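Local coordinates for protein copper-containing nitrite reductase (Thermus scotoductus, PDB 6HBE) that probably reduces nitrite to nitric oxide in denitrification, using copper centres and electrons from a cytochrome c, and works as a homotrimer, at residues Q37-R42 / A307-P313; G355-Y359 / H431-G436. One frame throughout, in Å; residues are numbered along the deposited sequence.

Contact 1: residues Q37-R42 / A307-P313; sequences QGVYLR and AKRVVDP. With CA (calcium ion), chain O.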
ATOM      1  N   GLN C  37      15.387  20.313   6.796  1.00 24.64           N
ATOM      2  CA  GLN C  37      16.584  20.945   7.345  1.00 25.43           C
ATOM      3  C   GLN C  37      17.651  19.884   7.538  1.00 24.56           C
ATOM      4  O   GLN C  37      17.402  18.903   8.217  1.00 26.21           O
ATOM      5  CB  GLN C  37      16.332  21.658   8.695  1.00 25.99           C
ATOM      6  CG  GLN C  37      15.484  22.927   8.632  1.00 24.68           C
ATOM      7  CD  GLN C  37      13.997  22.660   8.510  1.00 24.85           C
ATOM      8  OE1 GLN C  37      13.533  21.568   8.823  1.00 24.39           O
ATOM      9  NE2 GLN C  37      13.237  23.650   8.047  1.00 26.05           N
ATOM     10  N   GLY C  38      18.831  20.072   6.930  1.00 25.94           N
ATOM     11  CA  GLY C  38      19.975  19.126   7.072  1.00 24.92           C
ATOM     12  C   GLY C  38      19.806  17.760   6.360  1.00 23.61           C
ATOM     13  O   GLY C  38      20.593  16.847   6.602  1.00 23.31           O
ATOM     14  N   VAL C  39      18.787  17.615   5.513  1.00 21.77           N
ATOM     15  CA  VAL C  39      18.476  16.320   4.842  1.00 22.90           C
ATOM     16  C   VAL C  39      18.466  16.507   3.322  1.00 22.45           C
ATOM     17  O   VAL C  39      17.638  17.247   2.781  1.00 22.11           O
ATOM     18  CB  VAL C  39      17.119  15.740   5.299  1.00 24.27           C
ATOM     19  CG1 VAL C  39      16.819  14.411   4.581  1.00 24.16           C
ATOM     20  CG2 VAL C  39      17.129  15.531   6.810  1.00 24.52           C
ATOM     21  N   TYR C  40      19.415  15.852   2.642  1.00 22.40           N
ATOM     22  CA  TYR C  40      19.618  16.000   1.210  1.00 23.13           C
ATOM     23  C   TYR C  40      19.285  14.730   0.451  1.00 23.41           C
ATOM     24  O   TYR C  40      19.596  13.660   0.924  1.00 26.59           O
ATOM     25  CB  TYR C  40      21.069  16.407   0.912  1.00 24.37           C
ATOM     26  CG  TYR C  40      21.391  17.729   1.534  1.00 25.90           C
ATOM     27  CD1 TYR C  40      21.803  17.796   2.863  1.00 28.08           C
ATOM     28  CD2 TYR C  40      21.239  18.915   0.826  1.00 29.35           C
ATOM     29  CE1 TYR C  40      22.083  19.010   3.467  1.00 29.59           C
ATOM     30  CE2 TYR C  40      21.520  20.144   1.425  1.00 30.84           C
ATOM     31  CZ  TYR C  40      21.954  20.166   2.751  1.00 30.68           C
ATOM     32  OH  TYR C  40      22.237  21.353   3.392  1.00 37.29           O
ATOM     33  N   LEU C  41      18.663  14.881  -0.724  1.00 22.31           N
ATOM     34  CA  LEU C  41      18.234  13.793  -1.596  1.00 23.54           C
ATOM     35  C   LEU C  41      18.905  13.902  -2.963  1.00 23.88           C
ATOM     36  O   LEU C  41      18.738  14.917  -3.651  1.00 25.23           O
ATOM     37  CB  LEU C  41      16.699  13.903  -1.810  1.00 24.03           C
ATOM     38  CG  LEU C  41      16.029  12.931  -2.780  1.00 24.66           C
ATOM     39  CD1 LEU C  41      16.181  11.500  -2.306  1.00 25.65           C
ATOM     40  CD2 LEU C  41      14.551  13.264  -2.969  1.00 26.44           C
ATOM     41  N   ARG C  42      19.615  12.857  -3.380  1.00 24.75           N
ATOM     42  CA  ARG C  42      20.200  12.789  -4.734  1.00 25.53           C
ATOM     43  C   ARG C  42      19.223  12.156  -5.683  1.00 25.93           C
ATOM     44  O   ARG C  42      18.588  11.160  -5.340  1.00 29.15           O
ATOM     45  CB  ARG C  42      21.478  11.944  -4.758  1.00 28.61           C
ATOM     46  CG  ARG C  42      22.624  12.475  -3.908  1.00 33.22           C
ATOM     47  CD  ARG C  42      23.954  11.898  -4.375  1.00 36.24           C
ATOM     48  NE  ARG C  42      24.864  11.817  -3.248  1.00 42.77           N
ATOM     49  CZ  ARG C  42      25.884  12.638  -2.986  1.00 48.71           C
ATOM     50  NH1 ARG C  42      26.604  12.411  -1.879  1.00 50.78           N
ATOM     51  NH2 ARG C  42      26.219  13.657  -3.795  1.00 49.42           N
ATOM     52  N   ALA C 307      25.276  18.521   7.157  1.00 44.13           N
ATOM     53  CA  ALA C 307      24.189  17.582   6.786  1.00 39.08           C
ATOM     54  C   ALA C 307      24.013  16.462   7.794  1.00 38.46           C
ATOM     55  O   ALA C 307      25.000  15.880   8.241  1.00 39.50           O
ATOM     56  CB  ALA C 307      24.454  16.980   5.401  1.00 36.60           C
ATOM     57  N   LYS C 308      22.767  16.131   8.130  1.00 32.08           N
ATOM     58  CA  LYS C 308      22.520  14.980   9.020  1.00 32.19           C
ATOM     59  C   LYS C 308      22.146  13.687   8.292  1.00 28.98           C
ATOM     60  O   LYS C 308      22.298  12.613   8.849  1.00 27.40           O
ATOM     61  CB  LYS C 308      21.572  15.306  10.189  1.00 35.80           C
ATOM     62  CG  LYS C 308      20.223  15.863   9.851  1.00 36.20           C
ATOM     63  CD  LYS C 308      19.522  16.433  11.089  1.00 34.48           C
ATOM     64  CE  LYS C 308      18.233  17.107  10.633  1.00 34.06           C
ATOM     65  NZ  LYS C 308      17.269  17.474  11.726  1.00 32.96           N
ATOM     66  N   ARG C 309      21.740  13.785   7.028  1.00 29.15           N
ATOM     67  CA  ARG C 309      21.365  12.605   6.249  1.00 27.90           C
ATOM     68  C   ARG C 309      21.491  12.936   4.769  1.00 26.52           C
ATOM     69  O   ARG C 309      21.125  14.053   4.346  1.00 25.12           O
ATOM     70  CB  ARG C 309      19.917  12.181   6.602  1.00 28.72           C
ATOM     71  CG  ARG C 309      19.327  11.085   5.730  1.00 31.74           C
ATOM     72  CD  ARG C 309      17.990  10.560   6.250  1.00 33.25           C
ATOM     73  NE  ARG C 309      18.140   9.424   7.166  1.00 34.82           N
ATOM     74  CZ  ARG C 309      17.180   8.930   7.959  1.00 36.41           C
ATOM     75  NH1 ARG C 309      15.938   9.450   7.968  1.00 30.54           N
ATOM     76  NH2 ARG C 309      17.469   7.891   8.753  1.00 37.01           N
ATOM     77  N   VAL C 310      22.051  11.999   3.997  1.00 23.50           N
ATOM     78  CA  VAL C 310      21.981  12.042   2.540  1.00 23.98           C
ATOM     79  C   VAL C 310      21.270  10.793   2.041  1.00 23.90           C
ATOM     80  O   VAL C 310      21.717   9.682   2.286  1.00 23.76           O
ATOM     81  CB  VAL C 310      23.382  12.097   1.865  1.00 25.69           C
ATOM     82  CG1 VAL C 310      23.229  12.251   0.344  1.00 27.55           C
ATOM     83  CG2 VAL C 310      24.184  13.248   2.446  1.00 25.99           C
ATOM     84  N   VAL C 311      20.175  11.000   1.309  1.00 23.69           N
ATOM     85  CA  VAL C 311      19.325   9.932   0.787  1.00 24.20           C
ATOM     86  C   VAL C 311      19.673   9.785  -0.702  1.00 23.49           C
ATOM     87  O   VAL C 311      19.817  10.796  -1.395  1.00 22.40           O
ATOM     88  CB  VAL C 311      17.825  10.310   0.931  1.00 24.23           C
ATOM     89  CG1 VAL C 311      16.927   9.181   0.421  1.00 24.02           C
ATOM     90  CG2 VAL C 311      17.485  10.674   2.384  1.00 23.38           C
ATOM     91  N   ASP C 312      19.834   8.542  -1.171  1.00 22.28           N
ATOM     92  CA  ASP C 312      20.088   8.264  -2.580  1.00 23.32           C
ATOM     93  C   ASP C 312      19.503   6.902  -2.955  1.00 21.62           C
ATOM     94  O   ASP C 312      20.059   5.884  -2.581  1.00 20.67           O
ATOM     95  CB  ASP C 312      21.608   8.296  -2.852  1.00 25.47           C
ATOM     96  CG  ASP C 312      21.962   8.101  -4.329  1.00 27.57           C
ATOM     97  OD1 ASP C 312      21.099   7.797  -5.204  1.00 26.77           O
ATOM     98  OD2 ASP C 312      23.137   8.305  -4.640  1.00 31.52           O
ATOM     99  N   PRO C 313      18.392   6.877  -3.716  1.00 21.37           N
ATOM    100  CA  PRO C 313      17.808   5.570  -3.971  1.00 22.42           C
ATOM    101  C   PRO C 313      18.720   4.611  -4.766  1.00 23.69           C
ATOM    102  O   PRO C 313      18.733   3.410  -4.473  1.00 24.19           O
ATOM    103  CB  PRO C 313      16.537   5.906  -4.762  1.00 22.97           C
ATOM    104  CG  PRO C 313      16.785   7.250  -5.345  1.00 22.26           C
ATOM    105  CD  PRO C 313      17.626   7.963  -4.361  1.00 22.30           C
TER
HETATM  106 CA    CA O 503      11.651  20.234   9.474  1.00 22.37          CA
HETATM  107  O   HOH W   1      15.290  17.767   9.592  1.00 30.14           O
HETATM  108  O   HOH W   2      10.993  22.546  10.400  1.00 24.99           O
HETATM  109  O   HOH W   3      10.047  20.003  11.401  1.00 29.08           O
HETATM  110  O   HOH W   4      10.414  18.198   9.239  1.00 27.79           O
HETATM  111  O   HOH W   5      13.045  19.717  10.999  1.00 31.31           O
HETATM  112  O   HOH W   6      10.221  21.101   7.985  1.00 21.74           O
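A strand from a distant part of a chain can extend a sheet chiefly by main-chain hydrogen bonds, as happens here. Tyr40 sits at the middle of the parallel pairing: Tyr40 N donates to Arg309 O (3.0 Å) and Tyr40 O accepts from Val311 N (2.7 Å). Arg42 N then reaches Val311 O at 2.9 Å. At the start, Gly38 O takes two bonds, from Lys308 N at 2.8 Å and, longer, Arg309 N at 3.3 Å. Gly38 has positive phi, and a CB would crowd Lys308.

Gln37 OE1 binds calcium at 2.4 Å alongside Asp36 and its NE2 is hydrogen-bonded to Asp189, while water 1 links Gln37 O to Lys308 NZ, which also bonds to His410 O of the second subunit. Farther out, Leu41 CD1 packs on Val311 CG1 (3.7 Å) on one face; on the other, Tyr40 CE1 meets Ala307 CB, also at 3.7 Å.

Arg309 turns its guanidinium away, to salt bridges with Glu322 of its own chain and Glu376 of the second subunit. Strand 39-46, flanked on its other side by antiparallel strand 21-36, thus gains 309-311 as an edge strand of this cupredoxin sheet within the chain.

Contact 2: residues G355-Y359 / H431-G436; sequences GNSFY and HPYMKG. With CU (copper (II) ion), chain L.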
ATOM      1  N   GLY C 355      15.176  -1.940  -8.659  1.00 20.76           N
ATOM      2  CA  GLY C 355      14.910  -0.501  -8.847  1.00 21.38           C
ATOM      3  C   GLY C 355      16.148   0.328  -9.165  1.00 22.69           C
ATOM      4  O   GLY C 355      16.331   1.408  -8.605  1.00 21.67           O
ATOM      5  N   ASN C 356      17.000  -0.183 -10.077  1.00 22.48           N
ATOM      6  CA  ASN C 356      18.286   0.450 -10.426  1.00 22.28           C
ATOM      7  C   ASN C 356      19.108   0.784  -9.181  1.00 22.72           C
ATOM      8  O   ASN C 356      19.583   1.911  -9.014  1.00 22.81           O
ATOM      9  CB  ASN C 356      18.099   1.687 -11.316  1.00 23.81           C
ATOM     10  CG  ASN C 356      17.646   1.354 -12.732  1.00 23.46           C
ATOM     11  OD1 ASN C 356      17.223   0.235 -13.044  1.00 24.52           O
ATOM     12  ND2 ASN C 356      17.755   2.330 -13.612  1.00 25.30           N
ATOM     13  N   SER C 357      19.226  -0.200  -8.291  1.00 21.44           N
ATOM     14  CA  SER C 357      20.039  -0.092  -7.089  1.00 20.27           C
ATOM     15  C   SER C 357      20.524  -1.442  -6.651  1.00 20.75           C
ATOM     16  O   SER C 357      20.018  -2.460  -7.115  1.00 22.56           O
ATOM     17  CB  SER C 357      19.286   0.611  -5.941  1.00 20.12           C
ATOM     18  OG  SER C 357      18.322  -0.216  -5.300  1.00 21.71           O
ATOM     19  N   PHE C 358      21.508  -1.461  -5.736  1.00 22.18           N
ATOM     20  CA  PHE C 358      22.004  -2.688  -5.137  1.00 23.06           C
ATOM     21  C   PHE C 358      21.533  -2.762  -3.683  1.00 22.14           C
ATOM     22  O   PHE C 358      21.682  -1.800  -2.953  1.00 22.87           O
ATOM     23  CB  PHE C 358      23.548  -2.787  -5.182  1.00 23.64           C
ATOM     24  CG  PHE C 358      24.125  -2.790  -6.575  1.00 23.74           C
ATOM     25  CD1 PHE C 358      24.067  -3.925  -7.362  1.00 22.87           C
ATOM     26  CD2 PHE C 358      24.721  -1.630  -7.110  1.00 24.68           C
ATOM     27  CE1 PHE C 358      24.603  -3.927  -8.649  1.00 23.27           C
ATOM     28  CE2 PHE C 358      25.257  -1.628  -8.382  1.00 24.30           C
ATOM     29  CZ  PHE C 358      25.191  -2.775  -9.160  1.00 25.02           C
ATOM     30  N   TYR C 359      21.001  -3.923  -3.270  1.00 23.73           N
ATOM     31  CA  TYR C 359      20.456  -4.128  -1.912  1.00 23.78           C
ATOM     32  C   TYR C 359      20.969  -5.411  -1.278  1.00 23.36           C
ATOM     33  O   TYR C 359      20.692  -6.486  -1.782  1.00 24.08           O
ATOM     34  CB  TYR C 359      18.909  -4.155  -1.945  1.00 25.25           C
ATOM     35  CG  TYR C 359      18.284  -4.223  -0.576  1.00 25.22           C
ATOM     36  CD1 TYR C 359      18.260  -3.102   0.249  1.00 29.90           C
ATOM     37  CD2 TYR C 359      17.757  -5.402  -0.093  1.00 29.25           C
ATOM     38  CE1 TYR C 359      17.708  -3.163   1.528  1.00 31.33           C
ATOM     39  CE2 TYR C 359      17.201  -5.473   1.185  1.00 31.34           C
ATOM     40  CZ  TYR C 359      17.168  -4.342   1.974  1.00 33.17           C
ATOM     41  OH  TYR C 359      16.609  -4.414   3.233  1.00 43.60           O
ATOM     42  N   HIS C 431      24.142   1.449 -16.065  1.00 26.69           N
ATOM     43  CA  HIS C 431      23.608   2.577 -15.286  1.00 25.69           C
ATOM     44  C   HIS C 431      24.664   3.014 -14.258  1.00 27.25           C
ATOM     45  O   HIS C 431      24.635   2.594 -13.094  1.00 26.59           O
ATOM     46  CB  HIS C 431      22.302   2.146 -14.566  1.00 25.38           C
ATOM     47  CG  HIS C 431      21.335   1.401 -15.437  1.00 25.04           C
ATOM     48  ND1 HIS C 431      21.191   0.023 -15.403  1.00 25.24           N
ATOM     49  CD2 HIS C 431      20.460   1.847 -16.366  1.00 25.10           C
ATOM     50  CE1 HIS C 431      20.262  -0.337 -16.265  1.00 25.22           C
ATOM     51  NE2 HIS C 431      19.811   0.747 -16.872  1.00 24.98           N
ATOM     52  N   PRO C 432      25.620   3.879 -14.674  1.00 29.41           N
ATOM     53  CA  PRO C 432      26.818   4.106 -13.827  1.00 29.34           C
ATOM     54  C   PRO C 432      26.598   4.821 -12.484  1.00 28.78           C
ATOM     55  O   PRO C 432      27.484   4.793 -11.645  1.00 28.30           O
ATOM     56  CB  PRO C 432      27.778   4.897 -14.740  1.00 31.29           C
ATOM     57  CG  PRO C 432      26.984   5.303 -15.945  1.00 33.83           C
ATOM     58  CD  PRO C 432      25.622   4.673 -15.916  1.00 31.97           C
ATOM     59  N   TYR C 433      25.424   5.427 -12.312  1.00 28.07           N
ATOM     60  CA  TYR C 433      24.950   6.016 -11.036  1.00 28.92           C
ATOM     61  C   TYR C 433      24.478   4.969  -9.990  1.00 27.27           C
ATOM     62  O   TYR C 433      24.331   5.304  -8.817  1.00 28.67           O
ATOM     63  CB  TYR C 433      23.848   7.074 -11.297  1.00 27.80           C
ATOM     64  CG  TYR C 433      22.661   6.528 -12.045  1.00 27.82           C
ATOM     65  CD1 TYR C 433      21.598   5.915 -11.371  1.00 27.57           C
ATOM     66  CD2 TYR C 433      22.605   6.587 -13.434  1.00 25.19           C
ATOM     67  CE1 TYR C 433      20.517   5.386 -12.078  1.00 26.47           C
ATOM     68  CE2 TYR C 433      21.560   6.051 -14.128  1.00 26.23           C
ATOM     69  CZ  TYR C 433      20.504   5.451 -13.453  1.00 27.13           C
ATOM     70  OH  TYR C 433      19.471   4.918 -14.207  1.00 25.69           O
ATOM     71  N   MET C 434      24.257   3.717 -10.399  1.00 26.28           N
ATOM     72  CA  MET C 434      24.066   2.606  -9.436  1.00 27.04           C
ATOM     73  C   MET C 434      25.378   2.257  -8.787  1.00 27.85           C
ATOM     74  O   MET C 434      26.352   1.962  -9.494  1.00 32.58           O
ATOM     75  CB  MET C 434      23.613   1.329 -10.124  1.00 28.29           C
ATOM     76  CG  MET C 434      22.225   1.393 -10.694  1.00 28.41           C
ATOM     77  SD  MET C 434      21.700  -0.132 -11.516  1.00 27.93           S
ATOM     78  CE  MET C 434      21.900  -1.372 -10.281  1.00 27.46           C
ATOM     79  N   LYS C 435      25.408   2.224  -7.464  1.00 26.77           N
ATOM     80  CA  LYS C 435      26.669   2.006  -6.744  1.00 27.74           C
ATOM     81  C   LYS C 435      26.494   1.220  -5.460  1.00 27.05           C
ATOM     82  O   LYS C 435      25.536   1.432  -4.705  1.00 25.78           O
ATOM     83  CB  LYS C 435      27.351   3.354  -6.432  1.00 31.37           C
ATOM     84  CG  LYS C 435      28.763   3.212  -5.836  1.00 38.00           C
ATOM     85  CD  LYS C 435      29.501   4.543  -5.675  1.00 41.74           C
ATOM     86  CE  LYS C 435      29.936   5.130  -7.008  1.00 45.29           C
ATOM     87  NZ  LYS C 435      30.724   6.380  -6.815  1.00 46.22           N
ATOM     88  N   GLY C 436      27.457   0.337  -5.195  1.00 25.75           N
ATOM     89  CA  GLY C 436      27.492  -0.463  -3.978  1.00 26.51           C
ATOM     90  C   GLY C 436      28.906  -0.752  -3.502  1.00 27.83           C
ATOM     91  O   GLY C 436      29.880  -0.444  -4.213  1.00 26.98           O
TER
HETATM   92 CU    CU L 500      22.144  -1.303 -14.239  1.00 26.91          CU
HETATM   93  O   HOH W   7      22.679   0.973  -4.444  1.00 25.92           O
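Cupredoxin copper sites draw several ligands from one loop; here the segment 355-359 packs against that loop. His431 opens the second segment, its ND1 binding copper at 2.0 Å together with His390 and Cys428; the amide of Asn356 lies over its ring, ND2 being 3.9 Å from His431 CD2. His431 also begins a type I turn, closed by Met434 N to His431 O (2.9 Å). On this turn Tyr433 OH accepts a hydrogen bond from Asn356 ND2 (3.2 Å) and also bonds to Glu385, while Asn356 OD1 is held by His120.

Met434 comes next, the fourth residue of the copper site, with SD 3.0 Å from the metal. Its CG presses on Asn356 O (3.2 Å), and its methyl CE lies over one face of the Phe358 ring in a CH-pi contact 3.9 Å from the ring centroid, SD making a more oblique Met-aromatic approach. Beyond it, water 7 joins Lys435 O (2.9 Å) to Phe358 N (3.0 Å), spanning a gap that direct backbone pairing does not close. Gly436 leaves room where a CB would press on Phe358 CB.

Strand 435-443 runs between 362-366 and 422-427, whose Tyr426 meets Phe358 edge-to-face; 358-359 pairs with 349-353 in another sheet. Helix 120-126 flanks the copper loop, with Ala124 touching Asn356 and His125 touching Tyr433.

Overall arrangement
The two contacts follow in series along the chain, with centres about 17 Å apart, and share no sheet. Contact 1 adds strand 309-311 to the first cupredoxin domain; contact 2 lies in the C-terminal, plastocyanin/azurin-like domain. The end of contact 1 nevertheless touches contact 2 in space: Pro313 O packs 3.2 Å from Ser357 CB, and Lys361, just past strand 358-359, bonds to the carbonyls of Asp312 and Pro313. The chain just past the added strand thus lies against the third domain. The side chain of Tyr433 is about 8 Å from another bound copper, so this domain's copper loop sits close to a second metal centre, and electron transfer between them is possible.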